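Local coordinates for protein succinate-semialdehyde dehydrogenase (NAD(P)(+)) (Marinobacter aquaeolei, PDB 3RH9) that probably oxidises succinate semialdehyde to succinate with NAD(P)+ as electron acceptor, as a member of the aldehyde dehydrogenase family, at residues A24-D30 / A41-P47; E98-P102 / I327-I333; L271-D276 / K309-R313; Q288-C292 / L416-V420. All blocks are in the same frame, centred on the assembly; numbering follows the deposited sequence.

From the N terminus, contact 1 comes first: it closes a short loop and pairs the strands of hairpin 28-32/39-44, before any other contact opens. Contact 2 opens at the end of helix 88-99 and closes 225 residues later at 327-333. Contact 3 is nested inside that long loop, joining helix 271-283 to helix 303-316. Contact 4 crosses both, because it opens at 288-292, within the loops of contacts 2 and 3, and closes beyond them on strand 417-421. Contacts 2 and 4 also meet physically, through a probable hydrogen bond of 2.8 Å between I333 N and Q288 OE1. Contacts 1 and 3 lie on opposite sides of the chain's centre.

Contact 1 (A24-D30 / A41-P47); sequences AGGATFD and AKVPSMP
F29 and V43 bind each other by backbone and side chain alike. F29 N donates to V43 O at 2.8 Å, and V43 N returns a bond to F29 O at 3.0 Å. Beside this pair, V43 CB sits over one face of the phenyl ring in a CH-pi contact, 3.8 Å from the ring centroid. F29 places its CG between the backbone N and carbonyl carbon (chi1 71°), which lays the ring alongside the valine. Diagonally across the ladder, between the T28-P44 and D30-K42 pairs, the aliphatic stem of K42 crosses the methyl of T28 at about a right angle, with T28 CG2 3.5 Å from K42 CB. The K42 chain then bends toward D30 in a long salt bridge, OD1 to NZ 3.7 Å. These pairs belong to an antiparallel beta hairpin, strands 28-32 and 39-44. Beyond its paired residues S45 N still reaches A27 O at 2.8 Å. There the chain has just left a type I' turn, A24 to A27, closed by A27 N to A24 O; A24 CB packs on P44 CB. Outside the hairpin, S184 and P187 touch F29, while L12 and L188 pack against V43.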
# COMPACT_ATOMS: atom_id res chain seq x y z
N ALA A 24 -30.23 -17.65 -2.79
CA ALA A 24 -29.60 -18.93 -2.46
C ALA A 24 -30.49 -20.08 -2.87
O ALA A 24 -30.03 -21.21 -3.05
CB ALA A 24 -29.24 -19.00 -0.97
N GLY A 25 -31.78 -19.79 -3.03
CA GLY A 25 -32.74 -20.79 -3.46
C GLY A 25 -32.83 -21.92 -2.46
O GLY A 25 -33.14 -23.04 -2.80
N GLY A 26 -32.54 -21.60 -1.20
CA GLY A 26 -32.58 -22.58 -0.14
C GLY A 26 -31.22 -23.09 0.27
O GLY A 26 -31.09 -23.68 1.34
N ALA A 27 -30.21 -22.88 -0.57
CA ALA A 27 -28.85 -23.29 -0.24
C ALA A 27 -28.44 -22.78 1.14
O ALA A 27 -28.47 -21.59 1.39
CB ALA A 27 -27.87 -22.82 -1.29
N THR A 28 -28.06 -23.68 2.04
CA THR A 28 -27.72 -23.27 3.38
C THR A 28 -26.32 -23.70 3.81
O THR A 28 -25.73 -24.57 3.20
CB THR A 28 -28.77 -23.79 4.36
OG1 THR A 28 -29.57 -22.68 4.79
CG2 THR A 28 -28.12 -24.45 5.58
N PHE A 29 -25.77 -23.03 4.83
CA PHE A 29 -24.58 -23.53 5.52
C PHE A 29 -24.82 -23.45 7.01
O PHE A 29 -25.58 -22.60 7.47
CB PHE A 29 -23.27 -22.80 5.10
CG PHE A 29 -23.13 -21.36 5.58
CD1 PHE A 29 -22.61 -21.07 6.84
CD2 PHE A 29 -23.45 -20.29 4.74
CE1 PHE A 29 -22.46 -19.74 7.28
CE2 PHE A 29 -23.30 -18.97 5.16
CZ PHE A 29 -22.80 -18.70 6.43
N ASP A 30 -24.20 -24.35 7.77
CA ASP A 30 -24.47 -24.42 9.20
C ASP A 30 -23.52 -23.56 10.04
O ASP A 30 -22.33 -23.43 9.74
CB ASP A 30 -24.40 -25.87 9.69
CG ASP A 30 -25.47 -26.76 9.07
OD1 ASP A 30 -26.36 -26.24 8.35
OD2 ASP A 30 -25.44 -27.99 9.31
N ALA A 41 -27.85 -22.15 13.68
CA ALA A 41 -28.44 -21.37 12.61
C ALA A 41 -28.10 -21.96 11.26
O ALA A 41 -27.07 -22.61 11.10
CB ALA A 41 -27.96 -19.93 12.68
N LYS A 42 -28.98 -21.74 10.29
CA LYS A 42 -28.72 -22.11 8.91
C LYS A 42 -28.79 -20.87 8.01
O LYS A 42 -29.87 -20.34 7.74
CB LYS A 42 -29.70 -23.18 8.44
CG LYS A 42 -29.52 -24.54 9.11
CD LYS A 42 -30.61 -25.51 8.66
CE LYS A 42 -30.07 -26.91 8.32
NZ LYS A 42 -29.57 -27.67 9.49
N VAL A 43 -27.63 -20.44 7.53
CA VAL A 43 -27.52 -19.23 6.73
C VAL A 43 -27.45 -19.52 5.23
O VAL A 43 -26.79 -20.47 4.80
CB VAL A 43 -26.26 -18.43 7.13
CG1 VAL A 43 -26.29 -17.05 6.52
CG2 VAL A 43 -26.16 -18.34 8.63
N PRO A 44 -28.14 -18.70 4.43
CA PRO A 44 -28.14 -18.78 2.97
C PRO A 44 -26.74 -18.69 2.36
O PRO A 44 -25.96 -17.80 2.69
CB PRO A 44 -28.94 -17.55 2.55
CG PRO A 44 -29.85 -17.30 3.72
CD PRO A 44 -29.09 -17.70 4.94
N SER A 45 -26.46 -19.61 1.44
CA SER A 45 -25.19 -19.67 0.75
C SER A 45 -25.32 -18.93 -0.58
O SER A 45 -25.63 -19.51 -1.62
CB SER A 45 -24.80 -21.13 0.54
OG SER A 45 -23.45 -21.27 0.17
N MSE A 46 -25.10 -17.62 -0.53
CA MSE A 46 -25.36 -16.74 -1.67
C MSE A 46 -24.45 -17.00 -2.86
O MSE A 46 -23.26 -17.26 -2.71
CB MSE A 46 -25.30 -15.27 -1.24
CG MSE A 46 -26.26 -14.97 -0.09
SE MSE A 46 -25.97 -13.28 0.87
CE MSE A 46 -26.07 -14.05 2.67
N PRO A 47 -25.04 -16.93 -4.06
CA PRO A 47 -24.39 -17.21 -5.34
C PRO A 47 -23.60 -16.01 -5.86
O PRO A 47 -23.63 -14.93 -5.29
CB PRO A 47 -25.57 -17.45 -6.29
CG PRO A 47 -26.82 -17.36 -5.43
CD PRO A 47 -26.46 -16.61 -4.21

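Contact 2 (E98-P102 / I327-I333); sequences EHGKP and IDIGPLI
G100 and G330 bring the two backbones together, their CA atoms 5.2 Å apart, on segments whose end-to-end directions run 151° from one another. G100 is the first residue to leave the helical path after helix 88-99, and its positive phi (118°) suits a residue without a side chain; a CB there would also press on the P331 ring. G330 is limited for another reason: a CB on it would run into G100 O. P331 can instead lay its ring against that carbonyl, CD to G100 O 3.4 Å. A water bridges the two segments, donating to H99 O at 2.6 Å and to P331 O at 2.8 Å, so that one molecule serves as donor to a carbonyl of each. On the side of the helix end, I333 extends CD1 to 3.6 Å from H99 O, because CG1 stands opposite the backbone N (chi1 -166°), and the same methyl approaches the imidazole obliquely. The H99 ring is steadied from its own segment, ND1 accepting from K101 N at 3.1 Å. At the other end P102 turns its ring to the backbone of 327-329, with CB 3.7 Å from I327 O. The contact thus fastens the turn from helix 88-99 into helix 103-123 against the loop joining helix 303-316 to helix 335-350, where L332 points to F338 and V341.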
# COMPACT_ATOMS: atom_id res chain seq x y z
N GLU A 98 -21.62 -18.13 18.83
CA GLU A 98 -21.06 -18.62 17.58
C GLU A 98 -19.53 -18.72 17.60
O GLU A 98 -18.94 -19.55 16.91
CB GLU A 98 -21.54 -17.78 16.39
CG GLU A 98 -21.02 -16.37 16.38
CD GLU A 98 -21.53 -15.57 15.19
OE1 GLU A 98 -22.17 -16.17 14.29
OE2 GLU A 98 -21.30 -14.34 15.14
N HIS A 99 -18.90 -17.87 18.40
CA HIS A 99 -17.45 -17.87 18.56
C HIS A 99 -16.97 -18.76 19.70
O HIS A 99 -16.06 -19.55 19.53
CB HIS A 99 -16.96 -16.44 18.80
CG HIS A 99 -15.48 -16.32 18.98
ND1 HIS A 99 -14.88 -16.29 20.22
CD2 HIS A 99 -14.48 -16.18 18.08
CE1 HIS A 99 -13.58 -16.15 20.08
NE2 HIS A 99 -13.31 -16.08 18.79
N GLY A 100 -17.60 -18.65 20.87
CA GLY A 100 -17.22 -19.44 22.02
C GLY A 100 -16.75 -18.54 23.14
O GLY A 100 -16.88 -18.87 24.32
N LYS A 101 -16.21 -17.39 22.77
CA LYS A 101 -15.81 -16.35 23.70
C LYS A 101 -16.88 -16.11 24.78
O LYS A 101 -18.07 -16.15 24.50
CB LYS A 101 -15.58 -15.07 22.90
CG LYS A 101 -14.66 -14.05 23.53
CD LYS A 101 -14.57 -12.82 22.62
CE LYS A 101 -14.36 -13.23 21.16
NZ LYS A 101 -13.78 -12.17 20.31
N PRO A 102 -16.46 -15.85 26.03
CA PRO A 102 -17.42 -15.61 27.11
C PRO A 102 -18.23 -14.33 26.91
O PRO A 102 -17.70 -13.34 26.40
CB PRO A 102 -16.52 -15.47 28.35
CG PRO A 102 -15.26 -16.14 27.98
CD PRO A 102 -15.08 -15.89 26.51
N ILE A 327 -16.86 -18.02 33.84
CA ILE A 327 -15.99 -18.66 32.86
C ILE A 327 -14.98 -17.67 32.27
O ILE A 327 -15.37 -16.70 31.62
CB ILE A 327 -16.80 -19.31 31.74
CG1 ILE A 327 -17.46 -20.58 32.26
CG2 ILE A 327 -15.90 -19.62 30.57
CD1 ILE A 327 -16.49 -21.55 32.91
N ASP A 328 -13.70 -17.93 32.50
CA ASP A 328 -12.63 -17.07 31.98
C ASP A 328 -12.31 -17.31 30.52
O ASP A 328 -11.92 -16.39 29.81
CB ASP A 328 -11.36 -17.23 32.80
CG ASP A 328 -11.59 -16.98 34.26
OD1 ASP A 328 -12.31 -16.00 34.59
OD2 ASP A 328 -11.06 -17.75 35.08
N ILE A 329 -12.45 -18.54 30.06
CA ILE A 329 -12.19 -18.85 28.67
C ILE A 329 -13.13 -19.94 28.17
O ILE A 329 -13.44 -20.88 28.89
CB ILE A 329 -10.71 -19.27 28.43
CG1 ILE A 329 -10.66 -20.54 27.57
CG2 ILE A 329 -9.96 -19.53 29.74
CD1 ILE A 329 -9.29 -21.17 27.51
N GLY A 330 -13.58 -19.79 26.93
CA GLY A 330 -14.53 -20.71 26.33
C GLY A 330 -13.87 -21.67 25.36
O GLY A 330 -12.66 -21.76 25.33
N PRO A 331 -14.65 -22.37 24.55
CA PRO A 331 -14.00 -23.36 23.69
C PRO A 331 -13.21 -22.66 22.60
O PRO A 331 -13.32 -21.44 22.46
CB PRO A 331 -15.17 -24.13 23.07
CG PRO A 331 -16.43 -23.49 23.60
CD PRO A 331 -16.06 -22.16 24.17
N LEU A 332 -12.40 -23.43 21.86
CA LEU A 332 -11.77 -22.95 20.63
C LEU A 332 -12.79 -23.08 19.50
O LEU A 332 -13.79 -23.75 19.66
CB LEU A 332 -10.54 -23.78 20.28
CG LEU A 332 -9.44 -23.96 21.31
CD1 LEU A 332 -8.35 -24.83 20.73
CD2 LEU A 332 -8.88 -22.61 21.71
N ILE A 333 -12.53 -22.46 18.36
CA ILE A 333 -13.55 -22.29 17.33
C ILE A 333 -13.93 -23.59 16.62
O ILE A 333 -15.09 -23.78 16.24
CB ILE A 333 -13.10 -21.24 16.28
CG1 ILE A 333 -14.27 -20.80 15.41
CG2 ILE A 333 -11.94 -21.78 15.44
CD1 ILE A 333 -15.21 -19.80 16.09
O HOH W 1 -13.60 -20.17 19.97

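Contact 3 (L271-D276 / K309-R313); sequences LEAAAD and KLAER
R313 reaches across from its helix to two acids one turn apart, E272 and D276, and the three form a salt-bridge network with K309. Its chain runs extended from CG to NE, which carries the guanidinium out over A275, with NE 3.4 Å from A275 CB. NH2 donates to E272 OE1 at 2.7 Å; the oxygen lies in the guanidinium plane, yet the donor comes from above the carboxylate plane, the two planes standing 51° apart. D276 uses a different approach: OD1 lies over a face of the guanidinium, 2.6 Å from NH1, and its carboxylate is turned 81° to that group. E272 bends at chi2 (-70°), which brings its second oxygen towards the lysine, although the place of OE2 is doubtful and its salt bridge to K309 NZ correspondingly less sure. The K309 chain also packs on L271, with K309 CD 3.8 Å from L271 CB. Next to the R313 contact, A275 CB also touches L310 CD2 at 4.1 Å. With a leucine in place of R313, D276 would probably be left without its cationic mate here and E272 without its hydrogen-bond donor. Helix 271-283 is the crossover between parallel, adjacent strands 262-265 and 295-299, and helix 303-316 packs beside it, F306 covering A274 and A275 while A311 leans on strand 354-357.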
# COMPACT_ATOMS: atom_id res chain seq x y z
N LEU A 271 8.07 -8.35 37.62
CA LEU A 271 7.50 -9.65 37.24
C LEU A 271 6.00 -9.74 37.44
O LEU A 271 5.30 -10.36 36.63
CB LEU A 271 8.17 -10.80 38.01
CG LEU A 271 9.32 -11.52 37.33
CD1 LEU A 271 10.17 -10.53 36.58
CD2 LEU A 271 10.14 -12.25 38.36
N GLU A 272 5.50 -9.17 38.52
CA GLU A 272 4.07 -9.25 38.82
C GLU A 272 3.28 -8.55 37.73
O GLU A 272 2.24 -9.03 37.31
CB GLU A 272 3.76 -8.64 40.18
CG GLU A 272 4.21 -9.51 41.36
CD GLU A 272 3.38 -10.80 41.51
OE1 GLU A 272 2.12 -10.70 41.51
OE2 GLU A 272 3.98 -11.90 41.64
N ALA A 273 3.79 -7.41 37.27
CA ALA A 273 3.11 -6.66 36.22
C ALA A 273 3.13 -7.41 34.88
O ALA A 273 2.12 -7.51 34.20
CB ALA A 273 3.72 -5.27 36.07
N ALA A 274 4.29 -7.95 34.52
CA ALA A 274 4.41 -8.75 33.31
C ALA A 274 3.49 -10.00 33.37
O ALA A 274 2.81 -10.33 32.41
CB ALA A 274 5.86 -9.14 33.08
N ALA A 275 3.48 -10.69 34.50
CA ALA A 275 2.63 -11.85 34.69
C ALA A 275 1.18 -11.46 34.51
O ALA A 275 0.43 -12.14 33.81
CB ALA A 275 2.86 -12.45 36.08
N ASP A 276 0.78 -10.37 35.17
CA ASP A 276 -0.56 -9.83 35.03
C ASP A 276 -0.86 -9.54 33.57
O ASP A 276 -1.90 -9.93 33.04
CB ASP A 276 -0.70 -8.53 35.82
CG ASP A 276 -1.09 -8.76 37.26
OD1 ASP A 276 -0.90 -9.90 37.75
OD2 ASP A 276 -1.58 -7.80 37.90
N LYS A 309 4.71 -17.70 38.93
CA LYS A 309 3.71 -16.65 38.89
C LYS A 309 2.65 -16.93 37.83
O LYS A 309 1.45 -16.68 38.06
CB LYS A 309 4.37 -15.29 38.64
CG LYS A 309 5.02 -14.68 39.87
CD LYS A 309 6.01 -13.59 39.48
CE LYS A 309 6.54 -12.86 40.72
NZ LYS A 309 6.52 -13.71 41.95
N LEU A 310 3.07 -17.46 36.69
CA LEU A 310 2.12 -17.74 35.61
C LEU A 310 1.24 -18.97 35.89
O LEU A 310 0.04 -18.96 35.58
CB LEU A 310 2.83 -17.89 34.27
CG LEU A 310 3.36 -16.59 33.67
CD1 LEU A 310 3.98 -16.87 32.32
CD2 LEU A 310 2.24 -15.57 33.54
N ALA A 311 1.83 -20.01 36.46
CA ALA A 311 1.10 -21.22 36.81
C ALA A 311 0.12 -20.92 37.93
O ALA A 311 -0.99 -21.45 37.97
CB ALA A 311 2.06 -22.32 37.22
N GLU A 312 0.55 -20.05 38.85
CA GLU A 312 -0.31 -19.58 39.94
C GLU A 312 -1.62 -18.95 39.46
O GLU A 312 -2.67 -19.18 40.04
CB GLU A 312 0.46 -18.57 40.78
CG GLU A 312 -0.31 -18.08 41.97
CD GLU A 312 0.48 -17.07 42.77
OE1 GLU A 312 0.50 -15.87 42.37
OE2 GLU A 312 1.08 -17.47 43.80
N ARG A 313 -1.54 -18.14 38.40
CA ARG A 313 -2.71 -17.45 37.87
C ARG A 313 -3.52 -18.33 36.95
O ARG A 313 -4.75 -18.27 36.94
CB ARG A 313 -2.28 -16.20 37.11
CG ARG A 313 -1.56 -15.22 37.98
CD ARG A 313 -0.81 -14.20 37.19
NE ARG A 313 0.34 -13.71 37.95
CZ ARG A 313 0.28 -12.74 38.85
NH1 ARG A 313 -0.88 -12.13 39.10
NH2 ARG A 313 1.37 -12.37 39.50

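Contact 4 (Q288-C292 / L416-V420); sequences QTCVC and LASYV
C290 and V291 belong to the loop between helix 271-283 and strand 295-299, and meet L416, just before strand 417-421, and A417 and Y419 within it. The loop carries the GQTC sequence that in aldehyde dehydrogenases usually holds the nucleophilic cysteine, which is consistent with a place at the active site. C290 CB lies 3.5 Å from L416 CD2, reached because the leucine sends CG opposite its backbone N (chi1 -161°). L416 also comes within about 5 Å, side chain to side chain, of E256, the predicted active-site residue. Next along, V291 CG2 is a looser neighbour of A417 CB, at 4.4 Å. The strand is an inner member of the mixed, largely parallel sheet of this fold, running between strands 262-265 and 439-442, and its first residues turn alternate side chains to the loop: A417 and Y419 face it, whereas S418 points off to F437 and V440. Y419 thrusts its ring at the loop backbone, and OH donates to V291 O at 2.8 Å, the carbonyl oxygen lying near the ring plane at its edge; the position of the hydroxyl is less sure than the rest. A phenylalanine at Y419 would probably leave the V291 carbonyl without this donor and the loop less firmly tied to the strand. The tyrosine's own backbone is fixed by bonds to P262 and I264, while backbone bonds to H439 and G441 hold L416 and S418 on the other flank.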
# COMPACT_ATOMS: atom_id res chain seq x y z
N GLN A 288 -6.84 -17.07 20.60
CA GLN A 288 -7.09 -17.17 19.17
C GLN A 288 -7.03 -15.82 18.47
O GLN A 288 -7.99 -15.40 17.83
CB GLN A 288 -8.45 -17.82 18.91
CG GLN A 288 -8.51 -19.28 19.30
CD GLN A 288 -9.92 -19.79 19.36
OE1 GLN A 288 -10.27 -20.77 18.70
NE2 GLN A 288 -10.76 -19.11 20.13
N THR A 289 -5.88 -15.17 18.57
CA THR A 289 -5.72 -13.80 18.11
C THR A 289 -4.29 -13.59 17.61
O THR A 289 -3.37 -14.28 18.04
CB THR A 289 -5.98 -12.83 19.28
OG1 THR A 289 -7.40 -12.72 19.49
CG2 THR A 289 -5.39 -11.46 19.00
N CYS A 290 -4.09 -12.65 16.70
CA CYS A 290 -2.75 -12.42 16.16
C CYS A 290 -2.01 -11.41 17.01
O CYS A 290 -0.84 -11.10 16.76
CB CYS A 290 -2.80 -11.99 14.71
SG CYS A 290 -3.31 -13.35 13.66
N VAL A 291 -2.69 -10.95 18.05
CA VAL A 291 -2.08 -10.06 19.02
C VAL A 291 -1.67 -10.84 20.27
O VAL A 291 -0.93 -10.33 21.11
CB VAL A 291 -3.03 -8.90 19.34
CG1 VAL A 291 -2.63 -8.20 20.61
CG2 VAL A 291 -3.01 -7.94 18.19
N CYS A 292 -2.12 -12.07 20.38
CA CYS A 292 -1.76 -12.91 21.52
C CYS A 292 -0.30 -13.30 21.52
O CYS A 292 0.26 -13.66 20.48
CB CYS A 292 -2.63 -14.16 21.56
SG CYS A 292 -4.29 -13.74 22.07
N LEU A 416 3.72 -8.51 13.17
CA LEU A 416 2.52 -7.87 13.66
C LEU A 416 2.77 -7.29 15.05
O LEU A 416 3.27 -6.18 15.17
CB LEU A 416 1.33 -8.83 13.63
CG LEU A 416 -0.08 -8.24 13.69
CD1 LEU A 416 -0.19 -6.97 12.85
CD2 LEU A 416 -1.15 -9.28 13.26
N ALA A 417 2.46 -8.04 16.11
CA ALA A 417 2.63 -7.50 17.46
C ALA A 417 3.83 -8.09 18.23
O ALA A 417 4.36 -9.13 17.87
CB ALA A 417 1.35 -7.63 18.25
N SER A 418 4.23 -7.39 19.28
CA SER A 418 5.37 -7.77 20.11
C SER A 418 5.33 -7.01 21.44
O SER A 418 4.67 -5.98 21.55
CB SER A 418 6.69 -7.51 19.39
OG SER A 418 6.73 -6.20 18.85
N TYR A 419 6.00 -7.52 22.46
CA TYR A 419 5.92 -6.90 23.78
C TYR A 419 7.21 -7.04 24.53
O TYR A 419 7.86 -8.09 24.46
CB TYR A 419 4.79 -7.52 24.59
CG TYR A 419 3.51 -7.60 23.83
CD1 TYR A 419 2.60 -6.55 23.86
CD2 TYR A 419 3.21 -8.71 23.06
CE1 TYR A 419 1.42 -6.61 23.15
CE2 TYR A 419 2.04 -8.77 22.34
CZ TYR A 419 1.16 -7.72 22.39
OH TYR A 419 -0.00 -7.80 21.69
N VAL A 420 7.59 -6.00 25.25
CA VAL A 420 8.82 -6.05 26.01
C VAL A 420 8.64 -5.43 27.39
O VAL A 420 8.10 -4.33 27.53
CB VAL A 420 9.96 -5.36 25.26
CG1 VAL A 420 9.65 -3.88 25.07
CG2 VAL A 420 11.28 -5.57 26.00